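Local coordinates for protein pngf-ii (Elizabethkingia meningoseptica, PDB 4R4X) that probably hydrolyses the link between N-glycans and asparagine side chains, acting as a peptide:N-glycosidase that deglycosylates N-glycoproteins, at residues A[1-13]-A[143-157]. Sequence-based numbering, arbitrary orientation.
Sequences AQTYEITYQNSFE and SSVVEATSVKKIKAL
T7 faces both T149 and S150, which makes a classic beta bulge in an antiparallel strand pair, 3-12 against 144-154, within the N-glycanase N-terminal domain. T149 N donates to T7 O at 2.8 Å, while T7 N bonds to S150 O; the register therefore moves by one residue between T7 and Y8, and the chain turns a corner at T149. Two-way backbone bonding joins E5 to K152 on one side of the bulge, and Q9 to E147 and S11 to V145 on the other.

Apolar contacts gather on the face carrying Y4, I6 and Y8. I6 and V151 lie side by side, with I6 CG1 3.9 Å from V151 CG2. The other branch, I6 CG2, is set anti to the backbone N and meets A148 CB at 3.7 Å. Y8 spans two residues: its CB touches V146 CG1, its CE2 lies 4.0 Å from A148 CB, and its hydroxyl is hydrogen-bonded to V135 O in the neighbouring strand 134-140. Y4 and K153 point the same way, Y4 CE2 against K153 CG.

On the other face, T3 CG2 presses on I154 CG1 at 3.4 Å, closer than two carbons normally approach. I154 CG1 sits between its backbone N and carbonyl carbon (chi1 63°), which brings the branch toward T3 CG2. E5 OE1 borders I154 CD1, whereas E5 OE2 forms a salt bridge with K40. A water ties E5 O, T7 OG1 and S150 OG together.

At the start of strand 3-12, I154 N and Q2 NE2 grip T3 O from opposite faces of its carbonyl plane, the Q2 bond being 3.0 Å long and almost straight at 178°.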
# COMPACT_ATOMS: atom_id res chain seq x y z
N ALA A 1 -44.04 -27.19 6.37
CA ALA A 1 -42.62 -27.07 6.80
C ALA A 1 -42.50 -25.92 7.78
O ALA A 1 -42.34 -24.79 7.37
CB ALA A 1 -41.73 -26.85 5.58
N GLN A 2 -42.58 -26.21 9.07
CA GLN A 2 -42.47 -25.18 10.09
C GLN A 2 -41.07 -24.57 10.09
O GLN A 2 -40.06 -25.29 9.97
CB GLN A 2 -42.77 -25.76 11.47
CG GLN A 2 -42.60 -24.78 12.63
CD GLN A 2 -43.70 -23.74 12.69
OE1 GLN A 2 -44.86 -24.09 12.74
NE2 GLN A 2 -43.33 -22.44 12.70
N THR A 3 -41.04 -23.25 10.21
CA THR A 3 -39.80 -22.49 10.33
C THR A 3 -39.49 -22.16 11.77
O THR A 3 -40.38 -21.74 12.53
CB THR A 3 -39.90 -21.20 9.50
OG1 THR A 3 -40.06 -21.56 8.14
CG2 THR A 3 -38.66 -20.33 9.65
N TYR A 4 -38.21 -22.30 12.14
CA TYR A 4 -37.77 -21.96 13.50
C TYR A 4 -36.65 -20.94 13.48
O TYR A 4 -35.84 -20.92 12.57
CB TYR A 4 -37.26 -23.19 14.24
CG TYR A 4 -38.28 -24.27 14.39
CD1 TYR A 4 -38.43 -25.23 13.41
CD2 TYR A 4 -39.10 -24.34 15.52
CE1 TYR A 4 -39.37 -26.23 13.53
CE2 TYR A 4 -40.05 -25.35 15.64
CZ TYR A 4 -40.17 -26.29 14.64
OH TYR A 4 -41.10 -27.30 14.71
N GLU A 5 -36.59 -20.12 14.51
CA GLU A 5 -35.54 -19.15 14.70
C GLU A 5 -34.80 -19.50 15.97
O GLU A 5 -35.41 -19.55 17.03
CB GLU A 5 -36.16 -17.76 14.83
CG GLU A 5 -35.19 -16.66 15.20
CD GLU A 5 -35.68 -15.30 14.70
OE1 GLU A 5 -36.75 -15.25 14.04
OE2 GLU A 5 -35.00 -14.29 14.97
N ILE A 6 -33.50 -19.76 15.85
CA ILE A 6 -32.68 -20.08 17.00
C ILE A 6 -31.66 -19.00 17.25
O ILE A 6 -30.94 -18.57 16.33
CB ILE A 6 -31.93 -21.42 16.79
CG1 ILE A 6 -32.92 -22.54 16.43
CG2 ILE A 6 -31.13 -21.76 18.05
CD1 ILE A 6 -33.18 -22.70 14.94
N THR A 7 -31.61 -18.53 18.50
CA THR A 7 -30.76 -17.46 18.90
C THR A 7 -29.70 -17.98 19.83
O THR A 7 -30.01 -18.75 20.73
CB THR A 7 -31.57 -16.37 19.63
OG1 THR A 7 -32.65 -15.97 18.78
CG2 THR A 7 -30.67 -15.18 19.98
N TYR A 8 -28.46 -17.56 19.61
CA TYR A 8 -27.32 -18.14 20.31
C TYR A 8 -26.58 -17.12 21.16
O TYR A 8 -26.66 -15.91 20.92
CB TYR A 8 -26.32 -18.73 19.32
CG TYR A 8 -26.84 -19.90 18.52
CD1 TYR A 8 -27.47 -19.70 17.30
CD2 TYR A 8 -26.69 -21.21 18.96
CE1 TYR A 8 -27.95 -20.76 16.55
CE2 TYR A 8 -27.17 -22.28 18.22
CZ TYR A 8 -27.79 -22.06 17.02
OH TYR A 8 -28.27 -23.12 16.26
N GLN A 9 -25.83 -17.65 22.11
CA GLN A 9 -25.04 -16.85 23.05
C GLN A 9 -23.62 -17.38 23.17
O GLN A 9 -23.43 -18.58 23.44
CB GLN A 9 -25.73 -16.86 24.41
CG GLN A 9 -25.04 -16.03 25.47
CD GLN A 9 -25.78 -16.08 26.80
OE1 GLN A 9 -26.43 -15.11 27.19
NE2 GLN A 9 -25.70 -17.20 27.48
N ASN A 10 -22.64 -16.49 23.01
CA ASN A 10 -21.21 -16.81 23.13
C ASN A 10 -20.67 -16.61 24.54
O ASN A 10 -21.02 -15.63 25.20
CB ASN A 10 -20.38 -15.94 22.18
CG ASN A 10 -20.59 -16.32 20.73
OD1 ASN A 10 -19.64 -16.61 20.00
ND2 ASN A 10 -21.83 -16.38 20.32
N SER A 11 -19.82 -17.54 24.97
CA SER A 11 -19.19 -17.55 26.28
C SER A 11 -17.73 -17.89 26.11
O SER A 11 -17.37 -18.62 25.19
CB SER A 11 -19.81 -18.63 27.16
OG SER A 11 -21.00 -18.17 27.77
N PHE A 12 -16.89 -17.38 26.99
CA PHE A 12 -15.51 -17.85 27.12
C PHE A 12 -15.30 -18.27 28.57
O PHE A 12 -15.47 -17.46 29.48
CB PHE A 12 -14.51 -16.76 26.70
CG PHE A 12 -13.09 -17.25 26.65
CD1 PHE A 12 -12.67 -18.10 25.63
CD2 PHE A 12 -12.17 -16.88 27.62
CE1 PHE A 12 -11.36 -18.56 25.58
CE2 PHE A 12 -10.86 -17.33 27.58
CZ PHE A 12 -10.46 -18.18 26.56
N GLU A 13 -14.98 -19.55 28.77
CA GLU A 13 -14.67 -20.10 30.10
C GLU A 13 -15.64 -19.62 31.16
O GLU A 13 -15.24 -19.13 32.21
CB GLU A 13 -13.22 -19.76 30.49
CG GLU A 13 -12.18 -20.52 29.66
CD GLU A 13 -10.75 -20.08 29.91
OE1 GLU A 13 -10.53 -19.13 30.70
OE2 GLU A 13 -9.83 -20.67 29.30
N SER A 143 -13.05 -24.21 25.61
CA SER A 143 -13.09 -22.87 26.20
C SER A 143 -14.15 -21.95 25.61
O SER A 143 -14.86 -21.26 26.34
CB SER A 143 -11.73 -22.19 26.05
OG SER A 143 -10.71 -23.06 26.49
N SER A 144 -14.23 -21.90 24.28
CA SER A 144 -15.15 -21.01 23.58
C SER A 144 -16.44 -21.75 23.24
O SER A 144 -16.43 -22.72 22.46
CB SER A 144 -14.49 -20.47 22.33
OG SER A 144 -13.30 -19.78 22.66
N VAL A 145 -17.53 -21.28 23.81
CA VAL A 145 -18.82 -21.96 23.75
C VAL A 145 -19.80 -21.06 23.01
O VAL A 145 -19.81 -19.86 23.22
CB VAL A 145 -19.37 -22.21 25.18
CG1 VAL A 145 -20.73 -22.88 25.13
CG2 VAL A 145 -18.38 -23.03 26.01
N VAL A 146 -20.62 -21.65 22.14
CA VAL A 146 -21.75 -20.95 21.54
C VAL A 146 -22.95 -21.85 21.84
O VAL A 146 -22.94 -23.01 21.45
CB VAL A 146 -21.57 -20.77 20.01
CG1 VAL A 146 -22.75 -20.01 19.40
CG2 VAL A 146 -20.27 -20.05 19.69
N GLU A 147 -23.95 -21.33 22.55
CA GLU A 147 -25.10 -22.14 22.94
C GLU A 147 -26.44 -21.43 22.66
O GLU A 147 -26.57 -20.23 22.87
CB GLU A 147 -24.97 -22.53 24.43
CG GLU A 147 -26.17 -23.28 25.00
CD GLU A 147 -25.86 -24.01 26.32
OE1 GLU A 147 -24.79 -23.77 26.92
OE2 GLU A 147 -26.69 -24.83 26.75
N ALA A 148 -27.42 -22.18 22.20
CA ALA A 148 -28.77 -21.63 21.96
C ALA A 148 -29.41 -21.17 23.28
O ALA A 148 -29.25 -21.84 24.30
CB ALA A 148 -29.63 -22.68 21.29
N THR A 149 -30.07 -20.02 23.25
CA THR A 149 -30.84 -19.49 24.39
C THR A 149 -32.35 -19.52 24.11
O THR A 149 -33.14 -19.48 25.04
CB THR A 149 -30.43 -18.03 24.69
OG1 THR A 149 -30.36 -17.31 23.47
CG2 THR A 149 -29.08 -17.99 25.35
N SER A 150 -32.75 -19.59 22.85
CA SER A 150 -34.16 -19.77 22.52
C SER A 150 -34.32 -20.42 21.16
O SER A 150 -33.49 -20.22 20.28
CB SER A 150 -34.92 -18.43 22.55
OG SER A 150 -34.33 -17.51 21.68
N VAL A 151 -35.38 -21.20 21.03
CA VAL A 151 -35.82 -21.80 19.79
C VAL A 151 -37.31 -21.45 19.67
O VAL A 151 -38.10 -21.90 20.50
CB VAL A 151 -35.63 -23.34 19.80
CG1 VAL A 151 -36.16 -23.95 18.51
CG2 VAL A 151 -34.15 -23.68 19.99
N LYS A 152 -37.68 -20.66 18.67
CA LYS A 152 -39.07 -20.22 18.49
C LYS A 152 -39.58 -20.51 17.10
O LYS A 152 -38.84 -20.38 16.13
CB LYS A 152 -39.22 -18.71 18.69
CG LYS A 152 -38.37 -18.05 19.75
CD LYS A 152 -38.60 -16.54 19.65
CE LYS A 152 -37.62 -15.73 20.50
NZ LYS A 152 -38.05 -15.67 21.92
N LYS A 153 -40.87 -20.86 17.01
CA LYS A 153 -41.58 -21.00 15.75
C LYS A 153 -41.88 -19.64 15.13
O LYS A 153 -42.28 -18.73 15.84
CB LYS A 153 -42.92 -21.71 15.97
CG LYS A 153 -42.78 -23.16 16.39
CD LYS A 153 -44.12 -23.87 16.50
CE LYS A 153 -43.96 -25.13 17.33
NZ LYS A 153 -45.09 -26.07 17.18
N ILE A 154 -41.72 -19.52 13.81
CA ILE A 154 -42.11 -18.30 13.11
C ILE A 154 -42.84 -18.63 11.83
O ILE A 154 -42.78 -19.76 11.34
CB ILE A 154 -40.90 -17.36 12.83
CG1 ILE A 154 -39.89 -18.02 11.89
CG2 ILE A 154 -40.23 -16.97 14.13
CD1 ILE A 154 -38.76 -17.10 11.46
N LYS A 155 -43.50 -17.61 11.28
CA LYS A 155 -44.42 -17.78 10.14
C LYS A 155 -43.77 -18.28 8.84
O LYS A 155 -44.41 -18.98 8.05
CB LYS A 155 -45.16 -16.45 9.87
CG LYS A 155 -46.43 -16.29 10.70
CD LYS A 155 -47.01 -14.89 10.64
CE LYS A 155 -47.29 -14.42 9.22
NZ LYS A 155 -48.15 -15.36 8.45
N ALA A 156 -42.52 -17.89 8.61
CA ALA A 156 -41.85 -18.21 7.35
C ALA A 156 -40.38 -17.79 7.37
O ALA A 156 -39.97 -16.95 8.18
CB ALA A 156 -42.55 -17.50 6.19
N LEU A 157 -39.58 -18.41 6.52
CA LEU A 157 -38.24 -17.92 6.26
C LEU A 157 -38.42 -16.87 5.15
O LEU A 157 -38.64 -17.21 3.99
CB LEU A 157 -37.31 -19.06 5.84
CG LEU A 157 -35.81 -18.75 5.88
CD1 LEU A 157 -34.99 -20.04 5.91
CD2 LEU A 157 -35.36 -17.89 4.71
O HOH W 1 -43.24 -21.46 9.46
O HOH W 2 -34.90 -17.58 18.81
O HOH W 3 -17.74 -18.19 21.85